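Local coordinates for putative uncharacterized protein (Mycobacterium avium, PDB 2Z6V), which is of unknown biological function but is probably a sulfotransferase, moving a sulfuryl group from a donor to an acceptor substrate, at residues E45-S50 and Q89-I94; A103-P108 and V236-A241. One frame throughout, in Å; residues are numbered along the deposited sequence.

Contact 1: E45-S50 and Q89-I94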
loop_
_atom_site.group_PDB
_atom_site.type_symbol
_atom_site.label_atom_id
_atom_site.label_comp_id
_atom_site.label_asym_id
_atom_site.label_seq_id
_atom_site.Cartn_x
_atom_site.Cartn_y
_atom_site.Cartn_z
ATOM N N GLU A 45 -26.567 -3.171 1.075
ATOM C CA GLU A 45 -26.301 -2.768 2.448
ATOM C C GLU A 45 -24.816 -2.484 2.651
ATOM O O GLU A 45 -23.970 -3.053 1.976
ATOM C CB GLU A 45 -26.751 -3.850 3.428
ATOM C CG GLU A 45 -28.254 -4.026 3.522
ATOM C CD GLU A 45 -28.650 -4.889 4.710
ATOM O OE1 GLU A 45 -29.849 -5.230 4.822
ATOM O OE2 GLU A 45 -27.767 -5.225 5.537
ATOM N N ILE A 46 -24.505 -1.595 3.583
ATOM C CA ILE A 46 -23.124 -1.247 3.866
ATOM C C ILE A 46 -22.992 -1.002 5.366
ATOM O O ILE A 46 -23.980 -0.705 6.034
ATOM C CB ILE A 46 -22.698 -0.009 3.056
ATOM C CG1 ILE A 46 -21.177 0.067 2.999
ATOM C CG2 ILE A 46 -23.283 1.250 3.660
ATOM C CD1 ILE A 46 -20.666 0.971 1.891
ATOM N N ASP A 47 -21.780 -1.132 5.899
ATOM C CA ASP A 47 -21.580 -0.970 7.335
ATOM C C ASP A 47 -21.689 0.444 7.884
ATOM O O ASP A 47 -22.137 0.632 9.014
ATOM C CB ASP A 47 -20.240 -1.595 7.768
ATOM C CG ASP A 47 -19.075 -1.168 6.894
ATOM O OD1 ASP A 47 -18.985 -1.639 5.738
ATOM O OD2 ASP A 47 -18.245 -0.361 7.367
ATOM N N SER A 48 -21.287 1.438 7.103
ATOM C CA SER A 48 -21.363 2.809 7.575
ATOM C C SER A 48 -21.342 3.824 6.446
ATOM O O SER A 48 -21.485 3.480 5.278
ATOM C CB SER A 48 -20.219 3.100 8.545
ATOM O OG SER A 48 -18.979 3.156 7.867
ATOM N N ASP A 49 -21.138 5.078 6.825
ATOM C CA ASP A 49 -21.128 6.214 5.913
ATOM C C ASP A 49 -19.710 6.721 5.627
ATOM O O ASP A 49 -19.514 7.575 4.758
ATOM C CB ASP A 49 -21.935 7.342 6.562
ATOM C CG ASP A 49 -22.524 8.299 5.558
ATOM O OD1 ASP A 49 -22.861 9.439 5.960
ATOM O OD2 ASP A 49 -22.671 7.912 4.374
ATOM N N SER A 50 -18.735 6.194 6.365
ATOM C CA SER A 50 -17.333 6.609 6.259
ATOM C C SER A 50 -16.717 6.692 4.866
ATOM O O SER A 50 -15.808 7.490 4.634
ATOM C CB SER A 50 -16.455 5.709 7.136
ATOM O OG SER A 50 -16.502 4.362 6.707
ATOM N N GLN A 89 -19.248 -6.223 -0.749
ATOM C CA GLN A 89 -19.107 -7.672 -0.674
ATOM C C GLN A 89 -18.645 -8.146 0.703
ATOM O O GLN A 89 -19.136 -9.151 1.215
ATOM C CB GLN A 89 -18.134 -8.161 -1.754
ATOM C CG GLN A 89 -18.644 -7.961 -3.167
ATOM C CD GLN A 89 -17.779 -8.643 -4.212
ATOM O OE1 GLN A 89 -17.546 -9.848 -4.152
ATOM N NE2 GLN A 89 -17.304 -7.872 -5.182
ATOM N N VAL A 90 -17.711 -7.416 1.306
ATOM C CA VAL A 90 -17.200 -7.792 2.619
ATOM C C VAL A 90 -18.253 -7.600 3.708
ATOM O O VAL A 90 -18.296 -8.353 4.682
ATOM C CB VAL A 90 -15.935 -6.974 2.987
ATOM C CG1 VAL A 90 -15.502 -7.285 4.423
ATOM C CG2 VAL A 90 -14.807 -7.305 2.015
ATOM N N HIS A 91 -19.105 -6.594 3.539
ATOM C CA HIS A 91 -20.142 -6.329 4.520
ATOM C C HIS A 91 -21.216 -7.403 4.494
ATOM O O HIS A 91 -21.701 -7.832 5.543
ATOM C CB HIS A 91 -20.779 -4.962 4.288
ATOM C CG HIS A 91 -21.910 -4.673 5.221
ATOM N ND1 HIS A 91 -23.230 -4.878 4.876
ATOM C CD2 HIS A 91 -21.914 -4.296 6.521
ATOM C CE1 HIS A 91 -23.996 -4.642 5.926
ATOM N NE2 HIS A 91 -23.222 -4.290 6.936
ATOM N N ALA A 92 -21.590 -7.838 3.296
ATOM C CA ALA A 92 -22.617 -8.871 3.164
ATOM C C ALA A 92 -22.115 -10.167 3.791
ATOM O O ALA A 92 -22.865 -10.877 4.469
ATOM C CB ALA A 92 -22.964 -9.094 1.692
ATOM N N TYR A 93 -20.835 -10.460 3.571
ATOM C CA TYR A 93 -20.239 -11.670 4.109
ATOM C C TYR A 93 -20.208 -11.656 5.637
ATOM O O TYR A 93 -20.609 -12.627 6.286
ATOM C CB TYR A 93 -18.816 -11.849 3.579
ATOM C CG TYR A 93 -18.264 -13.224 3.858
ATOM C CD1 TYR A 93 -18.676 -14.323 3.101
ATOM C CD2 TYR A 93 -17.369 -13.438 4.908
ATOM C CE1 TYR A 93 -18.209 -15.602 3.381
ATOM C CE2 TYR A 93 -16.896 -14.717 5.202
ATOM C CZ TYR A 93 -17.317 -15.794 4.432
ATOM O OH TYR A 93 -16.844 -17.056 4.699
ATOM N N ILE A 94 -19.727 -10.560 6.212
ATOM C CA ILE A 94 -19.656 -10.465 7.665
ATOM C C ILE A 94 -21.034 -10.633 8.297
ATOM O O ILE A 94 -21.166 -11.317 9.317
ATOM C CB ILE A 94 -19.021 -9.134 8.115
ATOM C CG1 ILE A 94 -17.545 -9.115 7.707
ATOM C CG2 ILE A 94 -19.129 -8.984 9.621
ATOM C CD1 ILE A 94 -16.827 -7.835 8.065
#

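Contact 2: A103-P108 and V236-A241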
loop_
_atom_site.group_PDB
_atom_site.type_symbol
_atom_site.label_atom_id
_atom_site.label_comp_id
_atom_site.label_asym_id
_atom_site.label_seq_id
_atom_site.Cartn_x
_atom_site.Cartn_y
_atom_site.Cartn_z
ATOM N N ALA A 103 -12.765 -13.620 16.365
ATOM C CA ALA A 103 -11.388 -14.095 16.320
ATOM C C ALA A 103 -10.483 -12.881 16.225
ATOM O O ALA A 103 -10.630 -12.052 15.326
ATOM C CB ALA A 103 -11.176 -15.003 15.123
ATOM N N PRO A 104 -9.525 -12.762 17.151
ATOM C CA PRO A 104 -8.599 -11.628 17.163
ATOM C C PRO A 104 -7.523 -11.656 16.080
ATOM O O PRO A 104 -7.255 -12.696 15.470
ATOM C CB PRO A 104 -7.988 -11.719 18.553
ATOM C CG PRO A 104 -7.851 -13.195 18.725
ATOM C CD PRO A 104 -9.199 -13.710 18.232
ATOM N N VAL A 105 -6.929 -10.488 15.844
ATOM C CA VAL A 105 -5.822 -10.326 14.906
ATOM C C VAL A 105 -4.701 -9.894 15.851
ATOM O O VAL A 105 -4.536 -8.703 16.136
ATOM C CB VAL A 105 -6.095 -9.204 13.877
ATOM C CG1 VAL A 105 -4.857 -8.981 12.993
ATOM C CG2 VAL A 105 -7.302 -9.567 13.029
ATOM N N GLU A 106 -3.937 -10.864 16.344
ATOM C CA GLU A 106 -2.886 -10.562 17.312
ATOM C C GLU A 106 -1.463 -10.324 16.830
ATOM O O GLU A 106 -0.932 -11.045 15.986
ATOM C CB GLU A 106 -2.862 -11.643 18.401
ATOM C CG GLU A 106 -4.169 -11.747 19.171
ATOM C CD GLU A 106 -4.137 -12.797 20.266
ATOM O OE1 GLU A 106 -3.765 -13.958 19.970
ATOM O OE2 GLU A 106 -4.497 -12.461 21.418
ATOM N N ARG A 107 -0.866 -9.289 17.407
ATOM C CA ARG A 107 0.506 -8.906 17.139
ATOM C C ARG A 107 0.904 -8.968 15.675
ATOM O O ARG A 107 1.894 -9.604 15.316
ATOM C CB ARG A 107 1.433 -9.789 17.975
ATOM C CG ARG A 107 1.152 -9.687 19.460
ATOM C CD ARG A 107 1.973 -10.667 20.265
ATOM N NE ARG A 107 1.816 -10.432 21.697
ATOM C CZ ARG A 107 2.331 -11.207 22.647
ATOM N NH1 ARG A 107 2.137 -10.908 23.928
ATOM N NH2 ARG A 107 3.036 -12.284 22.320
ATOM N N PRO A 108 0.137 -8.300 14.807
ATOM C CA PRO A 108 0.465 -8.311 13.382
ATOM C C PRO A 108 1.820 -7.661 13.121
ATOM O O PRO A 108 2.167 -6.657 13.739
ATOM C CB PRO A 108 -0.682 -7.523 12.761
ATOM C CG PRO A 108 -1.037 -6.549 13.848
ATOM C CD PRO A 108 -1.024 -7.434 15.072
ATOM N N VAL A 236 -11.892 -11.726 8.084
ATOM C CA VAL A 236 -12.600 -12.517 7.087
ATOM C C VAL A 236 -11.615 -13.448 6.368
ATOM O O VAL A 236 -11.931 -14.605 6.078
ATOM C CB VAL A 236 -13.297 -11.622 6.035
ATOM C CG1 VAL A 236 -13.859 -12.488 4.907
ATOM C CG2 VAL A 236 -14.403 -10.808 6.694
ATOM N N LEU A 237 -10.423 -12.943 6.076
ATOM C CA LEU A 237 -9.429 -13.760 5.399
ATOM C C LEU A 237 -8.883 -14.843 6.338
ATOM O O LEU A 237 -8.576 -15.953 5.891
ATOM C CB LEU A 237 -8.299 -12.878 4.862
ATOM C CG LEU A 237 -8.684 -11.850 3.784
ATOM C CD1 LEU A 237 -7.473 -10.968 3.452
ATOM C CD2 LEU A 237 -9.179 -12.561 2.521
ATOM N N GLN A 238 -8.777 -14.527 7.633
ATOM C CA GLN A 238 -8.278 -15.483 8.640
ATOM C C GLN A 238 -9.213 -16.656 8.846
ATOM O O GLN A 238 -8.763 -17.773 9.107
ATOM C CB GLN A 238 -8.157 -14.856 10.028
ATOM C CG GLN A 238 -7.050 -13.899 10.263
ATOM C CD GLN A 238 -7.027 -13.476 11.713
ATOM O OE1 GLN A 238 -8.077 -13.236 12.310
ATOM N NE2 GLN A 238 -5.827 -13.383 12.294
ATOM N N SER A 239 -10.515 -16.378 8.775
ATOM C CA SER A 239 -11.523 -17.394 9.024
ATOM C C SER A 239 -11.338 -18.682 8.239
ATOM O O SER A 239 -11.730 -19.742 8.713
ATOM C CB SER A 239 -12.942 -16.825 8.811
ATOM O OG SER A 239 -13.293 -16.727 7.444
ATOM N N THR A 240 -10.742 -18.612 7.052
ATOM C CA THR A 240 -10.523 -19.833 6.279
ATOM C C THR A 240 -9.042 -20.154 6.110
ATOM O O THR A 240 -8.683 -21.275 5.767
ATOM C CB THR A 240 -11.189 -19.760 4.881
ATOM O OG1 THR A 240 -10.847 -18.521 4.244
ATOM C CG2 THR A 240 -12.706 -19.879 5.004
ATOM N N ALA A 241 -8.192 -19.162 6.363
ATOM C CA ALA A 241 -6.745 -19.311 6.242
ATOM C C ALA A 241 -6.067 -18.598 7.415
ATOM O O ALA A 241 -5.502 -17.513 7.259
ATOM C CB ALA A 241 -6.277 -18.717 4.925
#

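Contact 1: E45-S50 and Q89-I94
The loop joining helix 30-41 to helix 50-64 drapes over the imidazole of H91, a residue near the end of helix 70-96. The peptide linking I46 to D47 lies above one face of the ring: I46 C stands 3.6 Å above the plane, over the ring centre, while D47 N is displaced toward the rim. Ring and peptide planes differ by only about 16°, evidence for a nearly flat overlay. With CG anti to the backbone N (chi1 177°), the H91 ring stands beside its own carbonyl carbon, from where one face meets this peptide. Side chains extend the contact: D47 CB is 3.4 Å from H91 CD2, and E45 CB is 3.8 Å from H91 CE1. E45 OE2 sits at the ring edge, in plane, with H91 CE1 its nearest ring atom at 3.8 Å. The D47 carboxylate is taken up by R87, with which OD2 forms a salt bridge. Beyond the ring, S48 OG accepts a weak capping bond (3.4 Å) from S50 N where helix 50-64 begins. The CB of I46 points away from H91, and its side chain packs on F34 of helix 30-41 and on L84 and L88 of helix 70-96.

Contact 2: A103-P108 and V236-A241
Q238 points end-on at P104 O, its chain extended beyond CG, and crosses the V105 side chain obliquely. P104 O lies within about 7° of the prolonged Q238 CG-CD bond. The first torsion of Q238 (chi1 -73°) sets CG anti to the carbonyl carbon, and the carboxamide is thereby carried to the backbone of P104 and V105. The end of this group does the touching: P104 O is 3.3 Å from Q238 OE1 and 3.5 Å from Q238 NE2 as modelled, but 3.8 Å from Q238 CD. The amide is probably turned over in the model, and with oxygen and nitrogen exchanged the approach to P104 O may be a hydrogen bond. Whichever way it is turned, the group also meets V105, whose CG2 lies 4.1 Å from Q238 CD. The other V105 methyl, CG1, is anti to the backbone N, which places CG2 on the side where the carboxamide passes.

In fold terms, two lead-ins to neighbouring strands of the central parallel sheet meet here. Loop 103-108 runs into strand 109-113, and the chain leaving helix 224-238 continues into strand 244-248, so the contact lies at the N-terminal end of both strands. W245 of the latter touches V105, L237 and Q238 alike. Close by on the helix, Q235 NE2 donates a hydrogen bond to A103 O, which links helix and loop directly. Beside Q238, S239 folds its hydroxyl back onto the helix, OG donating to V236 O over 2.9 Å with a C=O...O angle of 135°.

How the contacts relate
Contacts 1 and 2 follow one another along the chain, the first closing before the second opens, and their centres are about 18 Å apart. Helix packing joins them: Y93 CD2 is 3.6 Å from V236 CG1, and I94 CG1 is 3.7 Å from V236 CG2, so the end of helix 70-96 that bears H91 rests on the end of helix 224-238 that bears Q238. Both lie well out from the chain centre, about 22 Å for contact 1 and 19 Å for contact 2. In related sulfotransferases the sulfate donor binds near the C-terminal end of the first sheet strand, whereas contact 2 sits at the N-terminal end of strand 109-113.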